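Local coordinates for periplasmic binding protein (Pseudomonas aeruginosa, PDB 2R79), which probably carries heme across the periplasm, holding it through its iron for delivery to an uptake transporter, at residues 4-9 / 42-47; 10-15 / 64-69; 26-31 / 36-41; 86-91 / 105-110. All coordinates share one frame; numbering follows the deposited sequence.

Contact 1. Residues 4-9 / 42-47. With HEM (protoporphyrin IX containing Fe), chain D.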
# COMPACT_ATOMS: atom_id res chain seq x y z
N ARG A 4 20.41 27.31 -15.86
CA ARG A 4 20.64 26.35 -14.79
C ARG A 4 20.46 27.04 -13.44
O ARG A 4 21.24 27.92 -13.07
CB ARG A 4 22.04 25.75 -14.88
CG ARG A 4 22.37 25.11 -16.23
CD ARG A 4 23.48 24.07 -16.08
NE ARG A 4 22.93 22.71 -16.04
CZ ARG A 4 23.36 21.75 -15.24
NH1 ARG A 4 24.36 21.98 -14.39
NH2 ARG A 4 22.80 20.54 -15.28
N TRP A 5 19.43 26.64 -12.72
CA TRP A 5 19.10 27.22 -11.42
C TRP A 5 19.31 26.28 -10.25
O TRP A 5 19.04 25.08 -10.34
CB TRP A 5 17.64 27.65 -11.38
CG TRP A 5 17.22 28.72 -12.32
CD1 TRP A 5 17.48 28.79 -13.66
CD2 TRP A 5 16.37 29.83 -12.02
NE1 TRP A 5 16.84 29.88 -14.21
CE2 TRP A 5 16.15 30.54 -13.22
CE3 TRP A 5 15.77 30.30 -10.84
CZ2 TRP A 5 15.35 31.68 -13.29
CZ3 TRP A 5 14.98 31.44 -10.90
CH2 TRP A 5 14.78 32.12 -12.12
N VAL A 6 19.79 26.83 -9.15
CA VAL A 6 19.95 26.08 -7.91
C VAL A 6 19.11 26.91 -6.94
O VAL A 6 19.26 28.13 -6.88
CB VAL A 6 21.41 26.01 -7.45
CG1 VAL A 6 21.47 25.58 -5.99
CG2 VAL A 6 22.16 25.01 -8.30
N SER A 7 18.21 26.26 -6.22
CA SER A 7 17.34 26.98 -5.31
C SER A 7 17.38 26.53 -3.86
O SER A 7 17.30 25.33 -3.56
CB SER A 7 15.90 26.92 -5.83
OG SER A 7 15.02 27.58 -4.95
N ALA A 8 17.48 27.51 -2.97
CA ALA A 8 17.52 27.28 -1.53
C ALA A 8 16.30 27.95 -0.90
O ALA A 8 16.12 29.16 -1.00
CB ALA A 8 18.79 27.87 -0.94
N GLY A 9 15.47 27.15 -0.25
CA GLY A 9 14.26 27.67 0.37
C GLY A 9 13.04 27.02 -0.26
O GLY A 9 12.67 27.35 -1.38
N PRO A 42 19.89 16.77 -7.50
CA PRO A 42 21.10 16.84 -6.67
C PRO A 42 20.83 17.75 -5.46
O PRO A 42 20.10 18.73 -5.57
CB PRO A 42 22.13 17.45 -7.61
CG PRO A 42 21.69 16.95 -8.95
CD PRO A 42 20.19 17.11 -8.90
N SER A 43 21.42 17.43 -4.32
CA SER A 43 21.21 18.24 -3.12
C SER A 43 22.40 19.13 -2.77
O SER A 43 23.54 18.69 -2.82
CB SER A 43 20.89 17.34 -1.93
OG SER A 43 20.88 18.10 -0.73
N VAL A 44 22.11 20.37 -2.41
CA VAL A 44 23.15 21.32 -2.04
C VAL A 44 23.19 21.52 -0.53
O VAL A 44 23.85 22.44 -0.04
CB VAL A 44 22.94 22.69 -2.70
CG1 VAL A 44 23.20 22.58 -4.19
CG2 VAL A 44 21.52 23.17 -2.45
N GLY A 45 22.48 20.66 0.20
CA GLY A 45 22.45 20.74 1.65
C GLY A 45 21.34 21.63 2.19
O GLY A 45 20.44 22.05 1.47
N TYR A 46 21.39 21.91 3.49
CA TYR A 46 20.39 22.76 4.13
C TYR A 46 20.63 24.21 3.71
O TYR A 46 21.78 24.63 3.54
CB TYR A 46 20.48 22.61 5.65
CG TYR A 46 19.44 23.41 6.40
CD1 TYR A 46 18.09 23.35 6.05
CD2 TYR A 46 19.80 24.21 7.48
CE1 TYR A 46 17.13 24.07 6.75
CE2 TYR A 46 18.85 24.94 8.19
CZ TYR A 46 17.51 24.86 7.82
OH TYR A 46 16.57 25.58 8.52
N GLN A 47 19.55 24.96 3.55
CA GLN A 47 19.65 26.35 3.12
C GLN A 47 20.51 27.24 4.00
O GLN A 47 21.23 28.11 3.51
CB GLN A 47 18.25 26.96 3.01
CG GLN A 47 17.63 27.38 4.32
CD GLN A 47 16.37 28.21 4.13
OE1 GLN A 47 16.28 28.99 3.19
NE2 GLN A 47 15.40 28.04 5.02
CHA HEM D . 18.71 24.53 12.16
CHB HEM D . 16.67 21.34 9.03
CHC HEM D . 12.60 23.99 9.03
CHD HEM D . 14.63 27.21 12.06
C1A HEM D . 18.53 23.42 11.30
C2A HEM D . 19.47 22.33 11.08
C3A HEM D . 18.90 21.47 10.18
C4A HEM D . 17.59 21.99 9.87
CMA HEM D . 19.54 20.22 9.57
CAA HEM D . 20.85 22.12 11.71
CBA HEM D . 20.81 21.39 13.05
CGA HEM D . 20.21 22.23 14.16
O1A HEM D . 20.84 23.24 14.56
O2A HEM D . 19.11 21.88 14.64
C1B HEM D . 15.40 21.82 8.68
C2B HEM D . 14.45 21.14 7.82
C3B HEM D . 13.29 21.88 7.82
C4B HEM D . 13.55 23.02 8.68
CMB HEM D . 14.71 19.87 6.99
CAB HEM D . 12.11 21.63 7.12
CBB HEM D . 11.51 20.42 7.02
C1C HEM D . 12.81 25.10 9.85
C2C HEM D . 11.78 26.06 10.21
C3C HEM D . 12.32 26.93 11.10
C4C HEM D . 13.72 26.57 11.21
CMC HEM D . 10.36 26.10 9.68
CAC HEM D . 11.60 27.83 11.88
CBC HEM D . 11.52 29.16 11.64
C1D HEM D . 15.93 26.78 12.31
C2D HEM D . 16.80 27.43 13.26
C3D HEM D . 17.95 26.73 13.28
C4D HEM D . 17.78 25.58 12.38
CMD HEM D . 16.50 28.69 14.07
CAD HEM D . 19.19 27.21 14.03
CBD HEM D . 20.39 27.63 13.17
CGD HEM D . 20.14 28.86 12.30
O1D HEM D . 21.08 29.28 11.60
O2D HEM D . 19.01 29.41 12.33
NA HEM D . 17.38 23.21 10.53
NB HEM D . 14.86 23.01 9.17
NC HEM D . 14.01 25.43 10.45
ND HEM D . 16.53 25.65 11.76
FE HEM D . 15.78 24.42 10.34
O HOH W 1 16.13 30.72 1.41
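The iron-binding site of the heme pocket is built on a loop, residues 42-47, that packs through V44 and Q47 against V6, A8 and G9 at the end of the first strand. End to end, the touching parts, 6-9 and 44-47, run 30° apart. V6 and V44 meet tip to tip, with CG1 of V6 3.9 Å from CG1 of V44. Further along, A8 CB lies 4.1 Å from Q47 CB, and Q47 OE1 comes to 3.7 Å from G9 CA. A water lies between A8 O and Q47 OE1, although its distance to the amide oxygen is short enough to be doubtful. The amide nitrogen, Q47 NE2, is held by E68. This packing of loop on strand belongs to the lobe with a parallel four-stranded sheet, in which 5-7 is an inner strand. Y46 has CG anti to its backbone N, and this chi1 of -178° swings the ring out to the heme iron. There Y46 OH binds the iron at 2.3 Å as its axial ligand, and it is also hydrogen-bonded to R48 NE. The Y46 ring has Q47 CG 4.1 Å above one face and heme C4A 3.5 Å above the other, both offset toward the rim. Ahead of Y46 in the loop, S43 OG accepts from G45 N at 3.2 Å, forming an ST turn.

Contact 2. Residues 10-15 / 64-69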
# COMPACT_ATOMS: atom_id res chain seq x y z
N GLY A 10 12.42 26.11 0.48
CA GLY A 10 11.24 25.41 -0.01
C GLY A 10 10.26 26.16 -0.89
O GLY A 10 10.04 25.79 -2.04
N SER A 11 9.66 27.22 -0.35
CA SER A 11 8.68 28.00 -1.10
C SER A 11 9.19 28.62 -2.39
O SER A 11 8.44 28.73 -3.35
CB SER A 11 8.08 29.08 -0.20
OG SER A 11 7.30 28.48 0.82
N LEU A 12 10.45 29.03 -2.42
CA LEU A 12 11.02 29.61 -3.64
C LEU A 12 11.01 28.55 -4.74
O LEU A 12 10.57 28.81 -5.87
CB LEU A 12 12.45 30.07 -3.38
CG LEU A 12 12.69 31.58 -3.32
CD1 LEU A 12 11.70 32.22 -2.36
CD2 LEU A 12 14.13 31.85 -2.88
N SER A 13 11.48 27.35 -4.41
CA SER A 13 11.52 26.24 -5.35
C SER A 13 10.13 25.91 -5.89
O SER A 13 9.97 25.65 -7.08
CB SER A 13 12.12 25.00 -4.69
OG SER A 13 13.46 25.23 -4.32
N GLU A 14 9.14 25.91 -5.01
CA GLU A 14 7.78 25.62 -5.43
C GLU A 14 7.33 26.65 -6.45
O GLU A 14 6.66 26.31 -7.42
CB GLU A 14 6.82 25.65 -4.24
CG GLU A 14 7.05 24.59 -3.20
CD GLU A 14 5.90 24.52 -2.21
OE1 GLU A 14 4.78 24.15 -2.63
OE2 GLU A 14 6.11 24.83 -1.02
N TRP A 15 7.68 27.91 -6.21
CA TRP A 15 7.29 28.98 -7.13
C TRP A 15 7.93 28.82 -8.50
O TRP A 15 7.25 28.99 -9.50
CB TRP A 15 7.63 30.35 -6.53
CG TRP A 15 6.57 30.84 -5.61
CD1 TRP A 15 6.73 31.23 -4.31
CD2 TRP A 15 5.18 30.98 -5.90
NE1 TRP A 15 5.52 31.59 -3.77
CE2 TRP A 15 4.55 31.45 -4.72
CE3 TRP A 15 4.39 30.74 -7.04
CZ2 TRP A 15 3.17 31.69 -4.65
CZ3 TRP A 15 3.02 30.99 -6.97
CH2 TRP A 15 2.43 31.46 -5.78
N ILE A 64 19.37 31.21 -6.11
CA ILE A 64 18.36 32.03 -5.46
C ILE A 64 18.10 31.53 -4.04
O ILE A 64 18.19 30.34 -3.75
CB ILE A 64 17.02 32.03 -6.26
CG1 ILE A 64 16.41 30.63 -6.28
CG2 ILE A 64 17.27 32.51 -7.69
CD1 ILE A 64 15.05 30.58 -6.95
N GLY A 65 17.78 32.47 -3.16
CA GLY A 65 17.49 32.14 -1.78
C GLY A 65 16.97 33.38 -1.08
O GLY A 65 16.84 34.43 -1.70
N THR A 66 16.65 33.25 0.21
CA THR A 66 16.15 34.39 0.96
C THR A 66 17.22 34.84 1.96
O THR A 66 18.39 34.48 1.83
CB THR A 66 14.86 34.03 1.74
OG1 THR A 66 15.17 33.07 2.76
CG2 THR A 66 13.81 33.47 0.80
N GLU A 67 16.80 35.63 2.94
CA GLU A 67 17.71 36.12 3.97
C GLU A 67 18.26 34.95 4.78
O GLU A 67 19.41 34.97 5.21
CB GLU A 67 16.98 37.07 4.92
CG GLU A 67 16.37 38.29 4.27
CD GLU A 67 15.34 37.93 3.22
OE1 GLU A 67 14.41 37.16 3.53
OE2 GLU A 67 15.47 38.42 2.07
N GLU A 68 17.42 33.94 5.00
CA GLU A 68 17.82 32.77 5.78
C GLU A 68 18.77 31.82 5.06
O GLU A 68 19.09 30.75 5.58
CB GLU A 68 16.57 32.02 6.28
CG GLU A 68 15.52 31.74 5.23
CD GLU A 68 14.16 31.42 5.84
OE1 GLU A 68 13.67 32.23 6.66
OE2 GLU A 68 13.57 30.36 5.51
N MET A 69 19.24 32.22 3.88
CA MET A 69 20.18 31.41 3.13
C MET A 69 21.59 31.80 3.56
O MET A 69 21.90 32.99 3.67
CB MET A 69 20.02 31.63 1.62
CG MET A 69 21.18 31.09 0.79
SD MET A 69 20.94 31.24 -0.99
CE MET A 69 21.05 33.02 -1.22
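S13 OG is held by two hydroxyls, S7 OG and S32 OG, a pairing that fixes helix 10-18 beside the strand it follows, while one residue earlier L12 turns its side chain toward residues 64-66. The leucine does nearly all the touching from the helix. Its CD2 methyl presses on the backbone, 3.5 Å from G65 CA, and lies 4.3 Å from I64 CG1. The other methyl, L12 CD1, reaches T66 CG2 at 4.0 Å, the two side chains crossing obliquely. The two methyls are thus divided, CD2 on G65 and CD1 on T66, with chi1 at -108°, off a staggered value. M69 SD comes to G65 CA from the side opposite L12, so the glycine backbone is packed between a methyl and a sulfur. The helix follows strand 5-7 and precedes strand 25-28, a beta-alpha-beta unit, and this contact brings it against strand 62-65, the other neighbour of 5-7 in the parallel sheet. Where that strand ends, T66 to M69 form a type I turn closed by M69 N to T66 O at 3.2 Å. S11 OG is hydrogen-bonded to V241 O and G243 O, connecting the helix start with the loop that supplies V241 to the heme pocket.

Contact 3. Residues 26-31 / 36-41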
# COMPACT_ATOMS: atom_id res chain seq x y z
N VAL A 26 18.52 22.68 -11.44
CA VAL A 26 19.49 21.59 -11.46
C VAL A 26 19.88 21.13 -10.06
O VAL A 26 20.56 20.11 -9.91
CB VAL A 26 20.79 21.99 -12.24
CG1 VAL A 26 20.45 22.29 -13.69
CG2 VAL A 26 21.47 23.18 -11.58
N GLY A 27 19.44 21.87 -9.05
CA GLY A 27 19.76 21.50 -7.68
C GLY A 27 18.95 22.29 -6.67
O GLY A 27 18.59 23.44 -6.93
N VAL A 28 18.67 21.69 -5.52
CA VAL A 28 17.91 22.36 -4.48
C VAL A 28 18.40 21.97 -3.08
O VAL A 28 19.09 20.97 -2.90
CB VAL A 28 16.41 22.03 -4.58
CG1 VAL A 28 15.90 22.41 -5.95
CG2 VAL A 28 16.19 20.55 -4.31
N ASP A 29 18.03 22.78 -2.09
CA ASP A 29 18.42 22.52 -0.72
C ASP A 29 17.44 21.50 -0.14
O ASP A 29 16.40 21.22 -0.74
CB ASP A 29 18.39 23.81 0.11
CG ASP A 29 16.98 24.22 0.48
OD1 ASP A 29 16.20 24.57 -0.44
OD2 ASP A 29 16.65 24.20 1.69
N THR A 30 17.76 20.97 1.03
CA THR A 30 16.92 19.96 1.67
C THR A 30 15.49 20.36 2.04
O THR A 30 14.64 19.49 2.23
CB THR A 30 17.62 19.40 2.93
OG1 THR A 30 17.90 20.47 3.84
CG2 THR A 30 18.93 18.72 2.55
N THR A 31 15.19 21.66 2.15
CA THR A 31 13.82 22.06 2.50
C THR A 31 12.90 22.06 1.28
O THR A 31 11.70 22.28 1.42
CB THR A 31 13.75 23.46 3.15
OG1 THR A 31 14.22 24.45 2.22
CG2 THR A 31 14.58 23.51 4.42
N GLN A 36 7.21 16.56 -5.26
CA GLN A 36 7.95 15.35 -4.92
C GLN A 36 9.21 15.13 -5.77
O GLN A 36 10.25 14.71 -5.25
CB GLN A 36 6.99 14.17 -5.06
CG GLN A 36 7.50 12.84 -4.56
CD GLN A 36 6.49 11.74 -4.80
OE1 GLN A 36 5.39 11.77 -4.24
NE2 GLN A 36 6.85 10.77 -5.63
N ALA A 37 9.13 15.43 -7.07
CA ALA A 37 10.27 15.25 -7.97
C ALA A 37 11.53 16.00 -7.56
O ALA A 37 12.64 15.56 -7.85
CB ALA A 37 9.87 15.64 -9.39
N LEU A 38 11.37 17.14 -6.90
CA LEU A 38 12.51 17.93 -6.46
C LEU A 38 13.43 17.16 -5.50
O LEU A 38 14.60 17.50 -5.34
CB LEU A 38 12.01 19.22 -5.80
CG LEU A 38 12.03 20.51 -6.63
CD1 LEU A 38 11.68 20.24 -8.08
CD2 LEU A 38 11.06 21.51 -6.00
N LYS A 39 12.90 16.12 -4.87
CA LYS A 39 13.69 15.33 -3.93
C LYS A 39 14.68 14.44 -4.69
O LYS A 39 15.66 13.96 -4.11
CB LYS A 39 12.77 14.46 -3.07
CG LYS A 39 11.66 15.24 -2.40
CD LYS A 39 10.59 14.34 -1.80
CE LYS A 39 10.98 13.83 -0.43
NZ LYS A 39 9.83 13.16 0.23
N GLN A 40 14.44 14.24 -5.98
CA GLN A 40 15.33 13.41 -6.79
C GLN A 40 16.42 14.21 -7.51
O GLN A 40 17.19 13.65 -8.28
CB GLN A 40 14.50 12.59 -7.79
CG GLN A 40 13.47 11.71 -7.10
CD GLN A 40 12.58 10.95 -8.07
OE1 GLN A 40 12.97 9.91 -8.61
NE2 GLN A 40 11.38 11.46 -8.30
N LEU A 41 16.48 15.51 -7.25
CA LEU A 41 17.51 16.34 -7.88
C LEU A 41 18.73 16.38 -6.96
O LEU A 41 18.63 16.06 -5.78
CB LEU A 41 17.00 17.77 -8.10
CG LEU A 41 15.99 18.04 -9.21
CD1 LEU A 41 15.61 19.49 -9.18
CD2 LEU A 41 16.57 17.68 -10.58
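The carboxylate of D29, the flat group here, directly follows V28, the residue that touches segment 36-41, and T31 N approaches its OD2 from above the plane, 71° out of it. That bond is 3.0 Å from T31 N to D29 OD2 with an angle of 157° at the hydrogen, forming an Asx turn. T31 OG1 also donates to OD2, at a very short modelled distance whose exact value is doubtful. The other oxygen, OD1, receives G9 N and pairs with S32 OG, so both ends of the carboxylate are engaged and its rotation is restricted. T31 touches the heme. V28 CG1 stands anti to the carbonyl carbon (chi1 -57°), and from there it lies 4.4 Å from L38 CG and also 4.4 Å from L41 CD1, facing both leucines. V28 CG2 instead meets a carbonyl, 3.6 Å from L38 O. L38 lies within the 3-10 segment 36-40 and L41 directly follows it. Segment 36-41 thus packs on strand 25-28, the outermost strand of the parallel four-stranded sheet, in the connection leading to the heme-ligand loop. L38 further packs on S13 and V17 of helix 10-18, and L41 on L25. No hydrogen bond joins the two segments, which implies an apolar fit, while backbone bonds of V28 to P42 and V44 hold the following loop alongside.

Contact 4. Residues 86-91 / 105-110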
# COMPACT_ATOMS: atom_id res chain seq x y z
N GLU A 86 21.17 35.62 -6.15
CA GLU A 86 20.03 36.51 -5.96
C GLU A 86 19.40 36.25 -4.60
O GLU A 86 19.30 35.11 -4.15
CB GLU A 86 18.98 36.27 -7.04
CG GLU A 86 19.41 36.60 -8.45
CD GLU A 86 19.71 38.07 -8.64
OE1 GLU A 86 18.92 38.91 -8.17
OE2 GLU A 86 20.74 38.39 -9.28
N THR A 87 18.97 37.32 -3.94
CA THR A 87 18.34 37.17 -2.64
C THR A 87 16.93 37.72 -2.67
O THR A 87 16.72 38.91 -2.85
CB THR A 87 19.13 37.91 -1.54
OG1 THR A 87 20.44 37.34 -1.44
CG2 THR A 87 18.42 37.78 -0.20
N LEU A 88 15.95 36.83 -2.51
CA LEU A 88 14.56 37.24 -2.50
C LEU A 88 14.16 37.44 -1.05
O LEU A 88 14.98 37.28 -0.15
CB LEU A 88 13.67 36.19 -3.17
CG LEU A 88 13.70 36.26 -4.70
CD1 LEU A 88 15.10 35.95 -5.21
CD2 LEU A 88 12.70 35.29 -5.28
N SER A 89 12.90 37.80 -0.83
CA SER A 89 12.42 38.06 0.52
C SER A 89 11.62 36.93 1.16
O SER A 89 10.74 36.34 0.54
CB SER A 89 11.57 39.33 0.52
OG SER A 89 11.04 39.59 1.80
N ALA A 90 11.94 36.63 2.42
CA ALA A 90 11.24 35.58 3.16
C ALA A 90 10.19 36.20 4.07
O ALA A 90 9.50 35.49 4.79
CB ALA A 90 12.24 34.77 3.98
N LYS A 91 10.08 37.52 4.04
CA LYS A 91 9.11 38.20 4.88
C LYS A 91 7.68 37.70 4.65
O LYS A 91 7.25 37.51 3.52
CB LYS A 91 9.19 39.71 4.67
CG LYS A 91 10.52 40.28 5.12
CD LYS A 91 10.60 41.78 4.91
CE LYS A 91 11.97 42.33 5.31
NZ LYS A 91 12.10 43.79 5.01
N GLY A 105 9.45 35.85 -12.26
CA GLY A 105 8.82 35.93 -13.56
C GLY A 105 9.79 36.47 -14.60
O GLY A 105 9.90 35.92 -15.70
N ASP A 106 10.51 37.53 -14.25
CA ASP A 106 11.45 38.14 -15.18
C ASP A 106 12.64 37.24 -15.51
O ASP A 106 12.97 37.08 -16.69
CB ASP A 106 11.96 39.48 -14.63
CG ASP A 106 10.90 40.57 -14.66
OD1 ASP A 106 9.94 40.46 -15.46
OD2 ASP A 106 11.03 41.55 -13.90
N TRP A 107 13.29 36.67 -14.51
CA TRP A 107 14.44 35.81 -14.77
C TRP A 107 14.03 34.53 -15.50
O TRP A 107 14.88 33.85 -16.09
CB TRP A 107 15.17 35.45 -13.48
CG TRP A 107 15.58 36.62 -12.64
CD1 TRP A 107 16.00 37.84 -13.09
CD2 TRP A 107 15.63 36.68 -11.21
NE1 TRP A 107 16.30 38.66 -12.03
CE2 TRP A 107 16.08 37.98 -10.86
CE3 TRP A 107 15.34 35.77 -10.19
CZ2 TRP A 107 16.24 38.39 -9.53
CZ3 TRP A 107 15.50 36.18 -8.86
CH2 TRP A 107 15.94 37.48 -8.55
N LEU A 108 12.75 34.20 -15.46
CA LEU A 108 12.23 32.99 -16.09
C LEU A 108 11.65 33.29 -17.47
O LEU A 108 11.41 32.38 -18.27
CB LEU A 108 11.15 32.37 -15.20
CG LEU A 108 11.25 30.95 -14.62
CD1 LEU A 108 12.68 30.46 -14.51
CD2 LEU A 108 10.56 30.96 -13.25
N GLY A 109 11.40 34.57 -17.73
CA GLY A 109 10.84 34.97 -19.01
C GLY A 109 9.35 34.79 -19.15
O GLY A 109 8.84 34.66 -20.26
N VAL A 110 8.63 34.78 -18.03
CA VAL A 110 7.17 34.62 -18.07
C VAL A 110 6.48 35.63 -17.15
O VAL A 110 5.69 35.25 -16.28
CB VAL A 110 6.75 33.19 -17.66
CG1 VAL A 110 7.12 32.21 -18.77
CG2 VAL A 110 7.44 32.79 -16.37
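The end of strand 85-87 and the last turn of helix 94-108 stand well apart as backbones, 10.5 Å between E86 CA and W107 CA, and the gap is bridged by side chains. The helix closes in a Schellman motif at G109, whose positive phi of 80° goes with V110 N bonding back to G105 O at 2.9 Å. From the last turn the W107 indole extends to the strand. E86 lies across one face of its six-membered ring: E86 CG sits 3.9 Å from the ring centroid and 25° off the normal, a CH-pi contact displaced toward the rim. E86 CB adds a second approach, 3.6 Å from W107 CH2. With the glutamate chain bent at chi2, the carboxylate lies past the CZ2-CH2 rim, its plane 61° from the indole, and E86 OE1 comes close to W107 CZ2 at 3.0 Å. The other oxygen, OE2, is in a salt bridge with R84 NE, and R84 also makes a cation-pi interaction with the indole. L88 approaches differently, at the ring edge and in its plane, with CD1 3.7 Å from W107 CZ3. W107 further touches W5 and I62, so the indole spans several strands of the parallel sheet at the end of the helix. The contact is thus mainly apolar, made by E86 CB and CG and by L88 on the indole, and R84, paired to both the acid and the ring, probably offsets the negative charge of the glutamate.

Overall arrangement
From the N terminus, strand 5-7 opens contact 1 and helix 10-18 follows it with contact 2. Contact 3 closes first, a short loop from edge strand 25-28 to residues 36-41, nested inside the loops of contacts 1 and 2. Residues 42-47 then close contact 1, and residues 64-69 close contact 2, so these two cross. Contact 4 comes afterwards in series, bringing the end of helix 94-108 back against strand 85-87. All four reach the same parallel sheet, of order 25-28, 5-7, 62-65, 85-87. Contacts 3 and 4 sit toward its two edges without touching; contact 1 connects its middle with the heme site, while contact 2 sets helix 10-18 on strand 62-65.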